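Local coordinates for protein VP1 (Merkel cell polyomavirus, PDB 4FMH) that forms the pentameric building units of the icosahedral viral capsid and binds sialylated glycans through a site required for infection, at residues S43-K55 with F261-G273. Numbering follows the deposited sequence. Where two conformers were deposited one is given.
Sequences SNWYTYTYDLQPK and FLFKTSGKMALHG. With SIA (N-acetyl-alpha-neuraminic acid), chain U.
D51 and K264 meet in a salt bridge at the sialic acid site of the VP1 jelly roll, where the loop 43-55 packs on the hairpin formed by strands 250-263 and 269-287. K264 NZ reaches OD2 of D51 at 2.6 Å on the syn side, 16° out of the carboxylate plane. Its chain, extended beyond CG, carries the ammonium on to O4 of the sugar, a water that also serves T49 O, and one face of the W45 ring, a cation-pi contact 4.1 Å from the six-membered ring's centroid. D51 OD1 accepts from sialic acid N5 at 2.8 Å and from a water shared with K268 NZ. K268 NZ and S266 OG donate to O1B and O1A of the sugar carboxylate.

Deeper in, backbone bonds dock the loop: L52 N donates to M269 O (2.8 Å) and T49 N to L271 O. T49 OG1 accepts from L271 N while donating to Y50 O. The rings of H272 and Y48 form an offset stack, planes 13° apart; Y48 OH bonds L149 O of a neighbouring subunit. T47 O takes two donors, G273 N at 3.1 Å and H272 ND1 at 2.8 Å, the latter 50° above the carbonyl plane.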
loop_
_atom_site.group_PDB
_atom_site.type_symbol
_atom_site.label_atom_id
_atom_site.label_comp_id
_atom_site.label_asym_id
_atom_site.label_seq_id
_atom_site.Cartn_x
_atom_site.Cartn_y
_atom_site.Cartn_z
ATOM N N SER B 43 -33.511 5.399 18.296
ATOM C CA SER B 43 -33.131 5.268 16.886
ATOM C C SER B 43 -32.170 6.326 16.346
ATOM O O SER B 43 -31.698 6.212 15.212
ATOM C CB SER B 43 -34.371 5.157 15.994
ATOM O OG SER B 43 -34.863 3.827 15.995
ATOM N N ASN B 44 -31.874 7.350 17.144
ATOM C CA ASN B 44 -30.901 8.361 16.725
ATOM C C ASN B 44 -29.503 7.768 16.556
ATOM O O ASN B 44 -28.646 8.355 15.888
ATOM C CB ASN B 44 -30.877 9.557 17.680
ATOM C CG ASN B 44 -30.479 9.175 19.085
ATOM O OD1 ASN B 44 -29.355 9.444 19.518
ATOM N ND2 ASN B 44 -31.399 8.549 19.811
ATOM N N TRP B 45 -29.284 6.597 17.153
ATOM C CA TRP B 45 -28.013 5.898 17.017
ATOM C C TRP B 45 -28.035 4.780 15.961
ATOM O O TRP B 45 -27.139 3.941 15.919
ATOM C CB TRP B 45 -27.517 5.399 18.378
ATOM C CG TRP B 45 -26.985 6.522 19.243
ATOM C CD1 TRP B 45 -27.451 6.909 20.465
ATOM C CD2 TRP B 45 -25.910 7.414 18.920
ATOM N NE1 TRP B 45 -26.717 7.980 20.937
ATOM C CE2 TRP B 45 -25.768 8.309 20.007
ATOM C CE3 TRP B 45 -25.041 7.535 17.825
ATOM C CZ2 TRP B 45 -24.792 9.315 20.028
ATOM C CZ3 TRP B 45 -24.078 8.539 17.842
ATOM C CH2 TRP B 45 -23.959 9.414 18.942
ATOM N N TYR B 46 -29.059 4.794 15.111
ATOM C CA TYR B 46 -29.148 3.895 13.963
ATOM C C TYR B 46 -27.885 4.005 13.102
ATOM O O TYR B 46 -27.473 5.105 12.729
ATOM C CB TYR B 46 -30.386 4.247 13.145
ATOM C CG TYR B 46 -30.563 3.497 11.852
ATOM C CD1 TYR B 46 -30.657 2.100 11.832
ATOM C CD2 TYR B 46 -30.687 4.188 10.648
ATOM C CE1 TYR B 46 -30.846 1.411 10.632
ATOM C CE2 TYR B 46 -30.871 3.513 9.449
ATOM C CZ TYR B 46 -30.949 2.128 9.449
ATOM O OH TYR B 46 -31.134 1.469 8.261
ATOM N N THR B 47 -27.308 2.843 12.796
ATOM C CA THR B 47 -26.023 2.667 12.070
ATOM C C THR B 47 -24.785 2.808 12.961
ATOM O O THR B 47 -23.654 2.827 12.465
ATOM C CB THR B 47 -25.887 3.505 10.739
ATOM O OG1 THR B 47 -25.545 4.864 11.038
ATOM C CG2 THR B 47 -27.166 3.451 9.902
ATOM N N TYR B 48 -25.012 2.876 14.272
ATOM C CA TYR B 48 -23.941 2.916 15.266
ATOM C C TYR B 48 -24.146 1.850 16.348
ATOM O O TYR B 48 -25.225 1.239 16.458
ATOM C CB TYR B 48 -23.867 4.293 15.949
ATOM C CG TYR B 48 -23.582 5.461 15.040
ATOM C CD1 TYR B 48 -22.275 5.934 14.873
ATOM C CD2 TYR B 48 -24.619 6.117 14.361
ATOM C CE1 TYR B 48 -22.003 7.014 14.040
ATOM C CE2 TYR B 48 -24.355 7.207 13.530
ATOM C CZ TYR B 48 -23.045 7.640 13.376
ATOM O OH TYR B 48 -22.773 8.706 12.556
ATOM N N THR B 49 -23.102 1.634 17.140
ATOM C CA THR B 49 -23.204 0.895 18.386
ATOM C C THR B 49 -23.512 1.913 19.485
ATOM O O THR B 49 -23.616 3.118 19.216
ATOM C CB THR B 49 -21.876 0.181 18.751
ATOM O OG1 THR B 49 -20.838 1.155 18.936
ATOM C CG2 THR B 49 -21.463 -0.811 17.674
ATOM N N TYR B 50 -23.661 1.434 20.719
ATOM C CA TYR B 50 -23.547 2.315 21.880
ATOM C C TYR B 50 -22.058 2.482 22.203
ATOM O O TYR B 50 -21.200 2.213 21.356
ATOM C CB TYR B 50 -24.337 1.773 23.087
ATOM C CG TYR B 50 -25.840 1.987 23.019
ATOM C CD1 TYR B 50 -26.433 2.661 21.944
ATOM C CD2 TYR B 50 -26.666 1.551 24.057
ATOM C CE1 TYR B 50 -27.807 2.870 21.897
ATOM C CE2 TYR B 50 -28.040 1.754 24.019
ATOM C CZ TYR B 50 -28.604 2.411 22.937
ATOM O OH TYR B 50 -29.964 2.611 22.902
ATOM N N ASP B 51 -21.738 2.918 23.414
ATOM C CA ASP B 51 -20.341 3.166 23.757
ATOM C C ASP B 51 -19.611 1.883 24.123
ATOM O O ASP B 51 -20.041 1.131 25.001
ATOM C CB ASP B 51 -20.240 4.224 24.860
ATOM C CG ASP B 51 -20.890 5.533 24.459
ATOM O OD1 ASP B 51 -21.566 6.150 25.311
ATOM O OD2 ASP B 51 -20.740 5.941 23.281
ATOM N N LEU B 52 -18.513 1.633 23.422
ATOM C CA LEU B 52 -17.715 0.433 23.631
ATOM C C LEU B 52 -16.663 0.688 24.704
ATOM O O LEU B 52 -15.858 1.617 24.593
ATOM C CB LEU B 52 -17.064 -0.009 22.314
ATOM C CG LEU B 52 -18.046 -0.490 21.238
ATOM C CD1 LEU B 52 -17.470 -0.275 19.846
ATOM C CD2 LEU B 52 -18.445 -1.948 21.447
ATOM N N GLN B 53 -16.685 -0.137 25.746
ATOM C CA GLN B 53 -15.791 0.022 26.889
ATOM C C GLN B 53 -15.417 -1.329 27.481
ATOM O O GLN B 53 -16.279 -2.200 27.610
ATOM C CB GLN B 53 -16.469 0.831 28.005
ATOM C CG GLN B 53 -16.878 2.252 27.666
ATOM C CD GLN B 53 -17.313 3.026 28.895
ATOM O OE1 GLN B 53 -16.480 3.535 29.648
ATOM N NE2 GLN B 53 -18.623 3.114 29.106
ATOM N N PRO B 54 -14.150 -1.489 27.893
ATOM C CA PRO B 54 -13.796 -2.620 28.749
ATOM C C PRO B 54 -14.489 -2.472 30.101
ATOM O O PRO B 54 -14.453 -1.394 30.689
ATOM C CB PRO B 54 -12.282 -2.465 28.940
ATOM C CG PRO B 54 -11.848 -1.442 27.959
ATOM C CD PRO B 54 -13.012 -0.576 27.684
ATOM N N LYS B 55 -15.102 -3.547 30.589
ATOM C CA LYS B 55 -15.818 -3.522 31.870
ATOM C C LYS B 55 -14.887 -3.197 33.044
ATOM O O LYS B 55 -15.291 -2.527 33.988
ATOM C CB LYS B 55 -16.535 -4.856 32.100
ATOM C CG LYS B 55 -17.407 -4.927 33.352
ATOM C CD LYS B 55 -18.187 -6.230 33.378
ATOM C CE LYS B 55 -18.625 -6.603 34.790
ATOM N NZ LYS B 55 -19.244 -7.959 34.832
ATOM N N PHE B 261 -14.673 4.375 14.222
ATOM C CA PHE B 261 -15.258 4.903 15.449
ATOM C C PHE B 261 -15.722 6.341 15.291
ATOM O O PHE B 261 -15.046 7.152 14.647
ATOM C CB PHE B 261 -14.241 4.904 16.596
ATOM C CG PHE B 261 -13.789 3.543 17.036
ATOM C CD1 PHE B 261 -14.609 2.738 17.820
ATOM C CD2 PHE B 261 -12.509 3.086 16.704
ATOM C CE1 PHE B 261 -14.171 1.480 18.253
ATOM C CE2 PHE B 261 -12.064 1.832 17.135
ATOM C CZ PHE B 261 -12.906 1.033 17.908
ATOM N N LEU B 262 -16.864 6.646 15.909
ATOM C CA LEU B 262 -17.240 8.017 16.206
ATOM C C LEU B 262 -16.630 8.345 17.565
ATOM O O LEU B 262 -16.931 7.684 18.569
ATOM C CB LEU B 262 -18.759 8.174 16.251
ATOM C CG LEU B 262 -19.315 9.587 16.502
ATOM C CD1 LEU B 262 -18.996 10.548 15.349
ATOM C CD2 LEU B 262 -20.811 9.537 16.774
ATOM N N PHE B 263 -15.751 9.336 17.582
ATOM C CA PHE B 263 -15.065 9.755 18.803
ATOM C C PHE B 263 -15.834 10.885 19.458
ATOM O O PHE B 263 -15.932 11.978 18.896
ATOM C CB PHE B 263 -13.654 10.238 18.464
ATOM C CG PHE B 263 -12.701 9.125 18.112
ATOM C CD1 PHE B 263 -12.650 8.615 16.823
ATOM C CD2 PHE B 263 -11.858 8.594 19.075
ATOM C CE1 PHE B 263 -11.764 7.579 16.492
ATOM C CE2 PHE B 263 -10.966 7.556 18.757
ATOM C CZ PHE B 263 -10.927 7.049 17.463
ATOM N N LYS B 264 -16.374 10.613 20.641
ATOM C CA LYS B 264 -17.204 11.581 21.353
ATOM C C LYS B 264 -16.370 12.394 22.350
ATOM O O LYS B 264 -15.380 11.896 22.884
ATOM C CB LYS B 264 -18.355 10.867 22.069
ATOM C CG LYS B 264 -19.211 10.005 21.141
ATOM C CD LYS B 264 -20.251 9.218 21.921
ATOM C CE LYS B 264 -21.154 8.437 20.973
ATOM N NZ LYS B 264 -22.055 7.502 21.705
ATOM N N THR B 265 -16.784 13.640 22.588
ATOM C CA THR B 265 -16.072 14.583 23.461
ATOM C C THR B 265 -15.567 13.972 24.777
ATOM O O THR B 265 -14.429 14.201 25.170
ATOM C CB THR B 265 -16.958 15.823 23.778
ATOM O OG1 THR B 265 -17.497 16.350 22.560
ATOM C CG2 THR B 265 -16.153 16.929 24.491
ATOM N N SER B 266 -16.422 13.199 25.442
ATOM C CA SER B 266 -16.119 12.618 26.751
ATOM C C SER B 266 -14.997 11.573 26.721
ATOM O O SER B 266 -14.432 11.244 27.767
ATOM C CB SER B 266 -17.373 11.953 27.302
ATOM O OG SER B 266 -17.769 10.925 26.412
ATOM N N GLY B 267 -14.696 11.049 25.532
ATOM C CA GLY B 267 -13.751 9.949 25.383
ATOM C C GLY B 267 -14.439 8.671 24.927
ATOM O O GLY B 267 -13.785 7.749 24.443
ATOM N N LYS B 268 -15.760 8.622 25.078
ATOM C CA LYS B 268 -16.547 7.473 24.646
ATOM C C LYS B 268 -16.396 7.272 23.142
ATOM O O LYS B 268 -16.226 8.237 22.386
ATOM C CB LYS B 268 -18.029 7.643 25.006
ATOM C CG LYS B 268 -18.318 7.872 26.491
ATOM C CD LYS B 268 -18.226 6.602 27.312
ATOM C CE LYS B 268 -18.437 6.891 28.805
ATOM N NZ LYS B 268 -19.855 7.194 29.153
ATOM N N MET B 269 -16.438 6.009 22.723
ATOM C CA MET B 269 -16.331 5.652 21.315
ATOM C C MET B 269 -17.394 4.637 20.913
ATOM O O MET B 269 -17.660 3.681 21.646
ATOM C CB MET B 269 -14.946 5.076 21.024
ATOM C CG MET B 269 -13.801 6.066 21.308
ATOM S SD MET B 269 -12.221 5.271 21.548
ATOM C CE MET B 269 -12.010 4.402 19.992
ATOM N N ALA B 270 -17.973 4.846 19.733
ATOM C CA ALA B 270 -18.954 3.932 19.159
ATOM C C ALA B 270 -18.552 3.564 17.728
ATOM O O ALA B 270 -18.064 4.413 16.982
ATOM C CB ALA B 270 -20.340 4.574 19.169
ATOM N N LEU B 271 -18.750 2.306 17.345
ATOM C CA LEU B 271 -18.496 1.904 15.957
ATOM C C LEU B 271 -19.638 2.339 15.031
ATOM O O LEU B 271 -20.765 2.574 15.481
ATOM C CB LEU B 271 -18.228 0.399 15.852
ATOM C CG LEU B 271 -16.854 -0.095 16.310
ATOM C CD1 LEU B 271 -16.877 -1.601 16.461
ATOM C CD2 LEU B 271 -15.736 0.350 15.335
ATOM N N HIS B 272 -19.328 2.454 13.743
ATOM C CA HIS B 272 -20.255 2.971 12.740
ATOM C C HIS B 272 -20.134 2.097 11.499
ATOM O O HIS B 272 -19.044 1.617 11.172
ATOM C CB HIS B 272 -19.884 4.427 12.419
ATOM C CG HIS B 272 -20.783 5.108 11.427
ATOM N ND1 HIS B 272 -22.158 5.002 11.454
ATOM C CD2 HIS B 272 -20.496 5.958 10.412
ATOM C CE1 HIS B 272 -22.674 5.727 10.478
ATOM N NE2 HIS B 272 -21.686 6.319 9.831
ATOM N N GLY B 273 -21.257 1.879 10.824
ATOM C CA GLY B 273 -21.257 1.125 9.574
ATOM C C GLY B 273 -21.952 1.893 8.467
ATOM O O GLY B 273 -22.670 2.858 8.733
HETATM C C1 SIA U . -21.131 10.593 26.920
HETATM C C2 SIA U . -22.579 11.015 26.661
HETATM C C3 SIA U . -22.835 11.036 25.142
HETATM C C4 SIA U . -23.000 9.650 24.508
HETATM C C5 SIA U . -23.998 8.795 25.286
HETATM C C6 SIA U . -23.694 8.781 26.790
HETATM C C7 SIA U . -24.819 8.058 27.553
HETATM C C8 SIA U . -24.451 7.623 28.979
HETATM C C9 SIA U . -24.419 8.772 29.983
HETATM C C10 SIA U . -25.077 6.901 24.152
HETATM C C11 SIA U . -24.887 5.519 23.613
HETATM N N5 SIA U . -23.998 7.456 24.716
HETATM O O1A SIA U . -20.248 10.896 26.081
HETATM O O1B SIA U . -20.842 9.967 27.970
HETATM O O4 SIA U . -23.459 9.762 23.147
HETATM O O6 SIA U . -23.518 10.120 27.303
HETATM O O7 SIA U . -26.003 8.869 27.556
HETATM O O8 SIA U . -25.384 6.640 29.454
HETATM O O9 SIA U . -23.058 9.167 30.163
HETATM O O10 SIA U . -26.155 7.468 24.079
HETATM O O HOH W 1 -23.641 5.633 20.257
HETATM O O HOH W 2 -21.702 5.447 27.925
HETATM O O HOH W 3 -16.357 4.203 24.920
#